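Local coordinates for protein lysine-sensitive aspartokinase 3 (Escherichia coli, PDB 2J0X) that catalyses the ATP-dependent phosphorylation of L-aspartate to 4-phospho-L-aspartate, the first step of lysine biosynthesis, and is allosterically inhibited by lysine, at residues 341-346 and 415-420; 303-308 and 352-357; 388-393 and 424-429. One frame throughout, in Å; residues are numbered along the deposited sequence.

Interaction 1. Residues 341-346 and 415-420. With LYS (lysine), chain D.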
loop_
_atom_site.group_PDB
_atom_site.type_symbol
_atom_site.label_atom_id
_atom_site.label_comp_id
_atom_site.label_asym_id
_atom_site.label_seq_id
_atom_site.Cartn_x
_atom_site.Cartn_y
_atom_site.Cartn_z
ATOM N N LEU A 341 -0.380 2.214 -8.912
ATOM C CA LEU A 341 -0.846 0.845 -8.745
ATOM C C LEU A 341 -0.118 0.096 -7.629
ATOM O O LEU A 341 1.039 0.379 -7.312
ATOM C CB LEU A 341 -0.668 0.072 -10.042
ATOM C CG LEU A 341 -1.274 0.658 -11.309
ATOM C CD1 LEU A 341 -1.101 -0.338 -12.438
ATOM C CD2 LEU A 341 -2.738 0.969 -11.084
ATOM N N ILE A 342 -0.817 -0.866 -7.035
ATOM C CA ILE A 342 -0.257 -1.684 -5.969
ATOM C C ILE A 342 -0.862 -3.076 -6.043
ATOM O O ILE A 342 -2.076 -3.227 -6.152
ATOM C CB ILE A 342 -0.574 -1.116 -4.578
ATOM C CG1 ILE A 342 -0.082 0.322 -4.475
ATOM C CG2 ILE A 342 0.068 -1.989 -3.498
ATOM C CD1 ILE A 342 -0.524 0.988 -3.203
ATOM N N THR A 343 -0.001 -4.085 -6.002
ATOM C CA THR A 343 -0.420 -5.483 -6.026
ATOM C C THR A 343 0.415 -6.178 -4.964
ATOM O O THR A 343 1.562 -5.800 -4.724
ATOM C CB THR A 343 -0.129 -6.156 -7.372
ATOM O OG1 THR A 343 -0.603 -7.505 -7.340
ATOM C CG2 THR A 343 1.360 -6.175 -7.641
ATOM N N THR A 344 -0.141 -7.204 -4.336
ATOM C CA THR A 344 0.595 -7.888 -3.290
ATOM C C THR A 344 0.581 -9.401 -3.391
ATOM O O THR A 344 -0.300 -9.999 -4.007
ATOM C CB THR A 344 0.041 -7.507 -1.900
ATOM O OG1 THR A 344 -1.345 -7.881 -1.818
ATOM C CG2 THR A 344 0.195 -6.005 -1.653
ATOM N N SER A 345 1.591 -10.004 -2.776
ATOM C CA SER A 345 1.720 -11.447 -2.705
ATOM C C SER A 345 1.898 -11.644 -1.210
ATOM O O SER A 345 1.773 -10.694 -0.447
ATOM C CB SER A 345 2.957 -11.943 -3.469
ATOM O OG SER A 345 4.038 -12.213 -2.603
ATOM N N GLU A 346 2.194 -12.859 -0.778
ATOM C CA GLU A 346 2.356 -13.088 0.640
ATOM C C GLU A 346 3.525 -12.313 1.238
ATOM O O GLU A 346 3.353 -11.598 2.231
ATOM C CB GLU A 346 2.524 -14.588 0.917
ATOM C CG GLU A 346 1.238 -15.382 0.801
ATOM C CD GLU A 346 0.143 -14.854 1.713
ATOM O OE1 GLU A 346 -0.305 -13.702 1.516
ATOM O OE2 GLU A 346 -0.268 -15.593 2.633
ATOM N N ILE A 415 0.422 -10.718 -19.787
ATOM C CA ILE A 415 0.227 -9.714 -18.772
ATOM C C ILE A 415 1.248 -9.865 -17.660
ATOM O O ILE A 415 1.534 -10.979 -17.225
ATOM C CB ILE A 415 -1.214 -9.833 -18.253
ATOM C CG1 ILE A 415 -2.164 -9.898 -19.464
ATOM C CG2 ILE A 415 -1.547 -8.668 -17.347
ATOM C CD1 ILE A 415 -3.624 -10.095 -19.131
ATOM N N ARG A 416 1.810 -8.745 -17.210
ATOM C CA ARG A 416 2.814 -8.794 -16.152
ATOM C C ARG A 416 2.270 -8.351 -14.793
ATOM O O ARG A 416 2.920 -8.550 -13.768
ATOM C CB ARG A 416 4.035 -7.942 -16.536
ATOM C CG ARG A 416 5.301 -8.324 -15.768
ATOM C CD ARG A 416 5.922 -7.117 -15.095
ATOM N NE ARG A 416 6.908 -7.488 -14.079
ATOM C CZ ARG A 416 6.665 -8.323 -13.074
ATOM N NH1 ARG A 416 5.475 -8.889 -12.945
ATOM N NH2 ARG A 416 7.601 -8.579 -12.178
ATOM N N MET A 417 1.079 -7.760 -14.784
ATOM C CA MET A 417 0.467 -7.293 -13.538
ATOM C C MET A 417 -1.006 -6.995 -13.727
ATOM O O MET A 417 -1.406 -6.439 -14.736
ATOM C CB MET A 417 1.153 -6.025 -13.037
ATOM C CG MET A 417 0.721 -5.634 -11.651
ATOM S SD MET A 417 1.762 -4.355 -10.955
ATOM C CE MET A 417 0.523 -3.120 -10.586
ATOM N N ILE A 418 -1.815 -7.356 -12.747
ATOM C CA ILE A 418 -3.243 -7.114 -12.837
ATOM C C ILE A 418 -3.759 -6.491 -11.563
ATOM O O ILE A 418 -3.397 -6.911 -10.462
ATOM C CB ILE A 418 -4.027 -8.420 -13.037
ATOM C CG1 ILE A 418 -3.627 -9.073 -14.354
ATOM C CG2 ILE A 418 -5.522 -8.140 -12.983
ATOM C CD1 ILE A 418 -4.334 -10.377 -14.606
ATOM N N CYS A 419 -4.610 -5.487 -11.722
ATOM C CA CYS A 419 -5.236 -4.814 -10.595
ATOM C C CYS A 419 -6.736 -4.891 -10.849
ATOM O O CYS A 419 -7.256 -4.269 -11.773
ATOM C CB CYS A 419 -4.787 -3.357 -10.509
ATOM S SG CYS A 419 -3.207 -3.108 -9.686
ATOM N N TYR A 420 -7.432 -5.667 -10.033
ATOM C CA TYR A 420 -8.863 -5.827 -10.211
ATOM C C TYR A 420 -9.586 -5.998 -8.884
ATOM O O TYR A 420 -9.105 -6.700 -8.003
ATOM C CB TYR A 420 -9.141 -7.055 -11.086
ATOM C CG TYR A 420 -10.607 -7.376 -11.155
ATOM C CD1 TYR A 420 -11.473 -6.576 -11.897
ATOM C CD2 TYR A 420 -11.153 -8.400 -10.385
ATOM C CE1 TYR A 420 -12.844 -6.777 -11.865
ATOM C CE2 TYR A 420 -12.531 -8.610 -10.344
ATOM C CZ TYR A 420 -13.369 -7.791 -11.086
ATOM O OH TYR A 420 -14.734 -7.962 -11.038
HETATM N N LYS D . 1.366 -7.342 6.455
HETATM C CA LYS D . 2.191 -6.192 6.043
HETATM C C LYS D . 1.614 -4.906 6.601
HETATM O O LYS D . 2.319 -3.918 6.846
HETATM C CB LYS D . 2.253 -6.086 4.520
HETATM C CG LYS D . 2.410 -7.351 3.711
HETATM C CD LYS D . 1.768 -7.214 2.345
HETATM C CE LYS D . 1.892 -8.455 1.475
HETATM N NZ LYS D . 1.394 -9.705 2.116
HETATM O OXT LYS D . 0.316 -4.844 6.814
#
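Leu341, Thr343, Met417 and Cys419 meet in the regulatory ACT region, where the two strands that are outermost within the chain in a six-stranded antiparallel sheet come together just beside an allosteric lysine site. The axes of 341-344 and 417-420 are 7.3 Å apart at their closest and run at 100° to each other, so no backbone ladder joins them and side chains do the work. Met417 carries much of it. With CG anti to the backbone N (chi1 -170°) its chain reaches across to the other strand, and the bend at chi3 turns the methyl aside: Met417 CE lies against Leu341 CB at 3.5 Å and also touches Leu341 CD1, the two side chains crossing obliquely. The sulfur serves a different neighbour: Met417 SD lies 3.8 Å from Thr343 CG2, the two side chains reaching toward each other. Cys419 SG fits beside this pair, 4.1 Å from Leu341 CB and 3.7 Å from the carbonyl O of Ile342. The contact is thus apolar and buried, without hydrogen bonds. Just beyond it, the strand 341-344 runs into the effector site: the ammonium NZ of the bound lysine donates to Glu346 O at 2.7 Å and, more weakly, to Ser345 O at 2.8 Å. Met318, Ser321 and Leu325 of this chain and Ser338 and Val339 of the second subunit also bond this lysine, shared across the dimer. Thr344 OG1 bonds to Ile342 N of the second subunit, and Ile342 N reciprocally to its Thr344 OG1. Ile418 and Tyr420 pair with an antiparallel strand of the second subunit, which carries the sheet across the interface. Within the chain, strand 348-354 flanks 341-344, strand 426-432 flanks 417-420, and Leu341 packs on Leu388, Cys428 and Leu430.

Interaction 2. Residues 303-308 and 352-357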
loop_
_atom_site.group_PDB
_atom_site.type_symbol
_atom_site.label_atom_id
_atom_site.label_comp_id
_atom_site.label_asym_id
_atom_site.label_seq_id
_atom_site.Cartn_x
_atom_site.Cartn_y
_atom_site.Cartn_z
ATOM N N ALA A 303 -7.505 3.021 -21.660
ATOM C CA ALA A 303 -6.495 4.034 -21.399
ATOM C C ALA A 303 -5.085 3.453 -21.519
ATOM O O ALA A 303 -4.855 2.288 -21.185
ATOM C CB ALA A 303 -6.707 4.607 -20.012
ATOM N N LEU A 304 -4.146 4.271 -21.989
ATOM C CA LEU A 304 -2.767 3.831 -22.142
ATOM C C LEU A 304 -1.785 4.843 -21.537
ATOM O O LEU A 304 -1.759 6.006 -21.942
ATOM C CB LEU A 304 -2.454 3.618 -23.629
ATOM C CG LEU A 304 -1.089 3.023 -23.993
ATOM C CD1 LEU A 304 -1.010 1.600 -23.479
ATOM C CD2 LEU A 304 -0.887 3.038 -25.493
ATOM N N ARG A 305 -1.007 4.393 -20.551
ATOM C CA ARG A 305 0.012 5.207 -19.891
ATOM C C ARG A 305 1.277 4.402 -20.105
ATOM O O ARG A 305 1.466 3.362 -19.477
ATOM C CB ARG A 305 -0.252 5.338 -18.386
ATOM C CG ARG A 305 -1.515 6.114 -18.009
ATOM C CD ARG A 305 -1.277 7.622 -17.884
ATOM N NE ARG A 305 -0.437 7.966 -16.736
ATOM C CZ ARG A 305 -0.757 7.736 -15.462
ATOM N NH1 ARG A 305 -1.909 7.154 -15.152
ATOM N NH2 ARG A 305 0.083 8.086 -14.492
ATOM N N ARG A 306 2.138 4.864 -21.001
ATOM C CA ARG A 306 3.366 4.138 -21.281
ATOM C C ARG A 306 4.508 4.511 -20.345
ATOM O O ARG A 306 4.390 5.439 -19.551
ATOM C CB ARG A 306 3.750 4.360 -22.741
ATOM C CG ARG A 306 2.992 3.448 -23.700
ATOM C CD ARG A 306 2.973 3.967 -25.140
ATOM N NE ARG A 306 1.912 4.950 -25.355
ATOM C CZ ARG A 306 1.572 5.445 -26.545
ATOM N NH1 ARG A 306 2.209 5.052 -27.642
ATOM N NH2 ARG A 306 0.587 6.332 -26.639
ATOM N N ASN A 307 5.603 3.760 -20.426
ATOM C CA ASN A 307 6.782 3.996 -19.595
ATOM C C ASN A 307 6.508 4.167 -18.103
ATOM O O ASN A 307 6.803 5.212 -17.522
ATOM C CB ASN A 307 7.556 5.208 -20.117
ATOM C CG ASN A 307 8.160 4.956 -21.481
ATOM O OD1 ASN A 307 7.441 4.727 -22.454
ATOM N ND2 ASN A 307 9.490 4.986 -21.560
ATOM N N GLN A 308 5.948 3.128 -17.495
ATOM C CA GLN A 308 5.647 3.136 -16.070
ATOM C C GLN A 308 6.737 2.308 -15.400
ATOM O O GLN A 308 7.169 1.285 -15.940
ATOM C CB GLN A 308 4.269 2.516 -15.822
ATOM C CG GLN A 308 3.126 3.245 -16.513
ATOM C CD GLN A 308 2.771 4.562 -15.843
ATOM O OE1 GLN A 308 2.353 4.601 -14.679
ATOM N NE2 GLN A 308 2.931 5.652 -16.578
ATOM N N THR A 352 3.652 0.840 -8.802
ATOM C CA THR A 352 4.141 1.673 -9.895
ATOM C C THR A 352 4.092 3.118 -9.429
ATOM O O THR A 352 3.212 3.505 -8.664
ATOM C CB THR A 352 3.275 1.545 -11.155
ATOM O OG1 THR A 352 1.939 1.978 -10.867
ATOM C CG2 THR A 352 3.254 0.105 -11.638
ATOM N N LEU A 353 5.042 3.914 -9.891
ATOM C CA LEU A 353 5.107 5.315 -9.504
ATOM C C LEU A 353 4.115 6.167 -10.289
ATOM O O LEU A 353 4.012 6.038 -11.512
ATOM C CB LEU A 353 6.509 5.843 -9.767
ATOM C CG LEU A 353 7.617 4.937 -9.257
ATOM C CD1 LEU A 353 8.946 5.365 -9.849
ATOM C CD2 LEU A 353 7.638 4.988 -7.741
ATOM N N ASP A 354 3.383 7.033 -9.590
ATOM C CA ASP A 354 2.441 7.939 -10.251
ATOM C C ASP A 354 3.273 9.130 -10.723
ATOM O O ASP A 354 3.589 10.035 -9.944
ATOM C CB ASP A 354 1.351 8.393 -9.271
ATOM C CG ASP A 354 0.620 9.649 -9.735
ATOM O OD1 ASP A 354 0.168 9.707 -10.896
ATOM O OD2 ASP A 354 0.488 10.583 -8.921
ATOM N N THR A 355 3.641 9.121 -11.999
ATOM C CA THR A 355 4.478 10.185 -12.546
ATOM C C THR A 355 3.858 11.566 -12.500
ATOM O O THR A 355 4.569 12.564 -12.395
ATOM C CB THR A 355 4.907 9.882 -13.995
ATOM O OG1 THR A 355 3.772 9.442 -14.749
ATOM C CG2 THR A 355 6.004 8.810 -14.016
ATOM N N THR A 356 2.535 11.625 -12.561
ATOM C CA THR A 356 1.825 12.896 -12.531
ATOM C C THR A 356 1.873 13.571 -11.156
ATOM O O THR A 356 2.132 14.773 -11.057
ATOM C CB THR A 356 0.352 12.701 -12.966
ATOM O OG1 THR A 356 0.312 12.253 -14.326
ATOM C CG2 THR A 356 -0.427 13.998 -12.852
ATOM N N GLY A 357 1.633 12.803 -10.097
ATOM C CA GLY A 357 1.654 13.374 -8.760
ATOM C C GLY A 357 3.011 13.382 -8.074
ATOM O O GLY A 357 3.083 13.548 -6.857
#
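Gln308 approaches Leu353 from within a G1 beta bulge in the ACT-region sheet, where Asn307 and Gln308 both face Leu386 and the strand 299-314 turns a corner. The more closely packed side of the contact is the one where the buried Gln308 lies against the backbone of Leu353. The bend of Gln308 at chi2 (-74°) swings its amide toward strand 348-354, leaving OE1 3.9 Å from Leu353 O, two acceptors with no bond between them. The amide nitrogen folds back instead, Gln308 NE2 making a weak but straight hydrogen bond of 3.3 Å to Arg306 O across the bulge. Toward solvent the packing is looser, and the partly exposed Arg305 reaches the exposed Thr355 and Thr356 and the buried Asp354. Arg305 NH2 lies 3.9 Å from Asp354 OD1, a long salt bridge in which the guanidinium and carboxylate planes stand 87° apart. Asp354 has a stronger partner in Ser338, a residue of the lysine site, which bonds to OD2. Thr356 places OG1 4.2 Å from Arg305 NH2, obliquely to the guanidinium, whereas Thr355 OG1 sits at the guanidinium edge, in its plane, 3.9 Å from the same nitrogen.

Interaction 3. Residues 388-393 and 424-429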
loop_
_atom_site.group_PDB
_atom_site.type_symbol
_atom_site.label_atom_id
_atom_site.label_comp_id
_atom_site.label_asym_id
_atom_site.label_seq_id
_atom_site.Cartn_x
_atom_site.Cartn_y
_atom_site.Cartn_z
ATOM N N LEU A 388 0.965 0.812 -18.842
ATOM C CA LEU A 388 -0.292 0.569 -18.154
ATOM C C LEU A 388 -1.437 0.601 -19.156
ATOM O O LEU A 388 -1.564 1.545 -19.926
ATOM C CB LEU A 388 -0.535 1.642 -17.091
ATOM C CG LEU A 388 -1.920 1.597 -16.448
ATOM C CD1 LEU A 388 -1.943 0.509 -15.409
ATOM C CD2 LEU A 388 -2.251 2.923 -15.792
ATOM N N VAL A 389 -2.250 -0.447 -19.167
ATOM C CA VAL A 389 -3.413 -0.496 -20.051
ATOM C C VAL A 389 -4.612 -0.618 -19.131
ATOM O O VAL A 389 -4.640 -1.488 -18.258
ATOM C CB VAL A 389 -3.433 -1.723 -20.978
ATOM C CG1 VAL A 389 -4.799 -1.794 -21.682
ATOM C CG2 VAL A 389 -2.295 -1.645 -21.999
ATOM N N ALA A 390 -5.608 0.234 -19.328
ATOM C CA ALA A 390 -6.764 0.202 -18.451
ATOM C C ALA A 390 -8.115 0.238 -19.152
ATOM O O ALA A 390 -8.344 1.047 -20.043
ATOM C CB ALA A 390 -6.669 1.346 -17.475
ATOM N N LEU A 391 -9.009 -0.649 -18.738
ATOM C CA LEU A 391 -10.356 -0.706 -19.294
ATOM C C LEU A 391 -11.317 0.030 -18.374
ATOM O O LEU A 391 -11.588 -0.422 -17.258
ATOM C CB LEU A 391 -10.860 -2.149 -19.411
ATOM C CG LEU A 391 -10.435 -3.065 -20.551
ATOM C CD1 LEU A 391 -8.929 -3.265 -20.536
ATOM C CD2 LEU A 391 -11.153 -4.396 -20.391
ATOM N N ILE A 392 -11.839 1.157 -18.831
ATOM C CA ILE A 392 -12.790 1.901 -18.022
ATOM C C ILE A 392 -14.187 1.486 -18.481
ATOM O O ILE A 392 -14.450 1.395 -19.680
ATOM C CB ILE A 392 -12.593 3.439 -18.181
ATOM C CG1 ILE A 392 -11.256 3.870 -17.567
ATOM C CG2 ILE A 392 -13.696 4.190 -17.471
ATOM C CD1 ILE A 392 -10.028 3.371 -18.308
ATOM N N GLY A 393 -15.075 1.209 -17.534
ATOM C CA GLY A 393 -16.414 0.804 -17.911
ATOM C C GLY A 393 -17.393 0.723 -16.761
ATOM O O GLY A 393 -17.302 1.479 -15.803
ATOM N N SER A 424 -15.519 -0.981 -9.802
ATOM C CA SER A 424 -16.424 -1.661 -10.715
ATOM C C SER A 424 -16.380 -0.952 -12.052
ATOM O O SER A 424 -16.991 -1.400 -13.017
ATOM C CB SER A 424 -17.846 -1.629 -10.161
ATOM O OG SER A 424 -18.308 -0.296 -10.029
ATOM N N HIS A 425 -15.636 0.148 -12.099
ATOM C CA HIS A 425 -15.515 0.960 -13.306
ATOM C C HIS A 425 -14.146 0.846 -13.969
ATOM O O HIS A 425 -13.956 1.330 -15.093
ATOM C CB HIS A 425 -15.762 2.434 -12.964
ATOM C CG HIS A 425 -17.128 2.722 -12.422
ATOM N ND1 HIS A 425 -18.271 2.617 -13.185
ATOM C CD2 HIS A 425 -17.530 3.153 -11.203
ATOM C CE1 HIS A 425 -19.317 2.975 -12.461
ATOM N NE2 HIS A 425 -18.895 3.305 -11.254
ATOM N N ASN A 426 -13.206 0.201 -13.283
ATOM C CA ASN A 426 -11.845 0.088 -13.798
ATOM C C ASN A 426 -11.251 -1.312 -13.691
ATOM O O ASN A 426 -11.523 -2.049 -12.756
ATOM C CB ASN A 426 -10.953 1.078 -13.032
ATOM C CG ASN A 426 -9.557 1.206 -13.614
ATOM O OD1 ASN A 426 -8.825 0.222 -13.766
ATOM N ND2 ASN A 426 -9.170 2.436 -13.925
ATOM N N LEU A 427 -10.439 -1.667 -14.676
ATOM C CA LEU A 427 -9.739 -2.942 -14.700
ATOM C C LEU A 427 -8.472 -2.640 -15.482
ATOM O O LEU A 427 -8.519 -2.403 -16.686
ATOM C CB LEU A 427 -10.556 -4.021 -15.413
ATOM C CG LEU A 427 -9.886 -5.400 -15.537
ATOM C CD1 LEU A 427 -10.873 -6.393 -16.099
ATOM C CD2 LEU A 427 -8.665 -5.336 -16.437
ATOM N N CYS A 428 -7.339 -2.622 -14.800
ATOM C CA CYS A 428 -6.100 -2.331 -15.489
ATOM C C CYS A 428 -5.047 -3.389 -15.246
ATOM O O CYS A 428 -5.135 -4.182 -14.312
ATOM C CB CYS A 428 -5.567 -0.958 -15.084
ATOM S SG CYS A 428 -5.191 -0.813 -13.346
ATOM N N PHE A 429 -4.050 -3.394 -16.115
ATOM C CA PHE A 429 -2.973 -4.351 -16.028
ATOM C C PHE A 429 -1.749 -3.751 -16.697
ATOM O O PHE A 429 -1.820 -2.682 -17.305
ATOM C CB PHE A 429 -3.403 -5.651 -16.709
ATOM C CG PHE A 429 -3.799 -5.485 -18.151
ATOM C CD1 PHE A 429 -2.830 -5.432 -19.156
ATOM C CD2 PHE A 429 -5.142 -5.383 -18.510
ATOM C CE1 PHE A 429 -3.196 -5.280 -20.504
ATOM C CE2 PHE A 429 -5.521 -5.231 -19.851
ATOM C CZ PHE A 429 -4.547 -5.180 -20.850
#
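Val389 and Phe429 are joined by a pair of hydrogen bonds, each 2.9 Å long: Val389 N to Phe429 O, at 176° at the hydrogen, and Phe429 N to Val389 O. Leu391 and Leu427 repeat the pairing less evenly, with Leu391 N to Leu427 O at 2.7 Å and a weak return bond. At the far end Gly393 N donates to His425 O, and the His425 ring closes the ladder from the side: ND1 gives a 3.0 Å bond to Gly393 O, which lies at the ring edge. Both the carbonyl plane and the ring plane contain this bond, which probably helps to set the rotation of the imidazole. Between the hydrogen-bonded pairs, Ala390 with Cys428 and Ile392 with Asn426 form the non-hydrogen-bonded ones. On the face carrying Val389, Leu391, Leu427 and Phe429, the Phe429 ring stands alongside Val389, whose CB lies over the ring in a CH-pi contact, 4.0 Å from the centroid. Leu391 CD1 meets CE2 of the same ring obliquely, and helix 433-447 covers this side through Val439 and Leu443. On the reverse face Ala390 CB rests 3.5 Å from Cys428 CB. Antiparallel strands backed on one face by helices fit the beta-alpha-beta-beta-alpha-beta ACT fold.

In the fold
All three interactions belong to the six-stranded antiparallel sheet of the ACT region, which is required for homodimerization. Its order is 338-344, 348-354, 299-314, 379-393, 426-432, 417-420. Interactions 2 and 3 each join neighbouring strands, and interaction 1 brings the two end strands together, consistent with the sheet bending, as the chain does at the corner at 307, until its end strands meet. Their centres lie 13 to 15 Å apart. Along the chain, interaction 2 closes before interaction 3 opens, while the segments of interaction 1 alternate with those of both. Backbone bonds tie 303-308 to 388-393 and 415-420 to 424-429, linking these strands to the lysine site, which lies at the dimer interface.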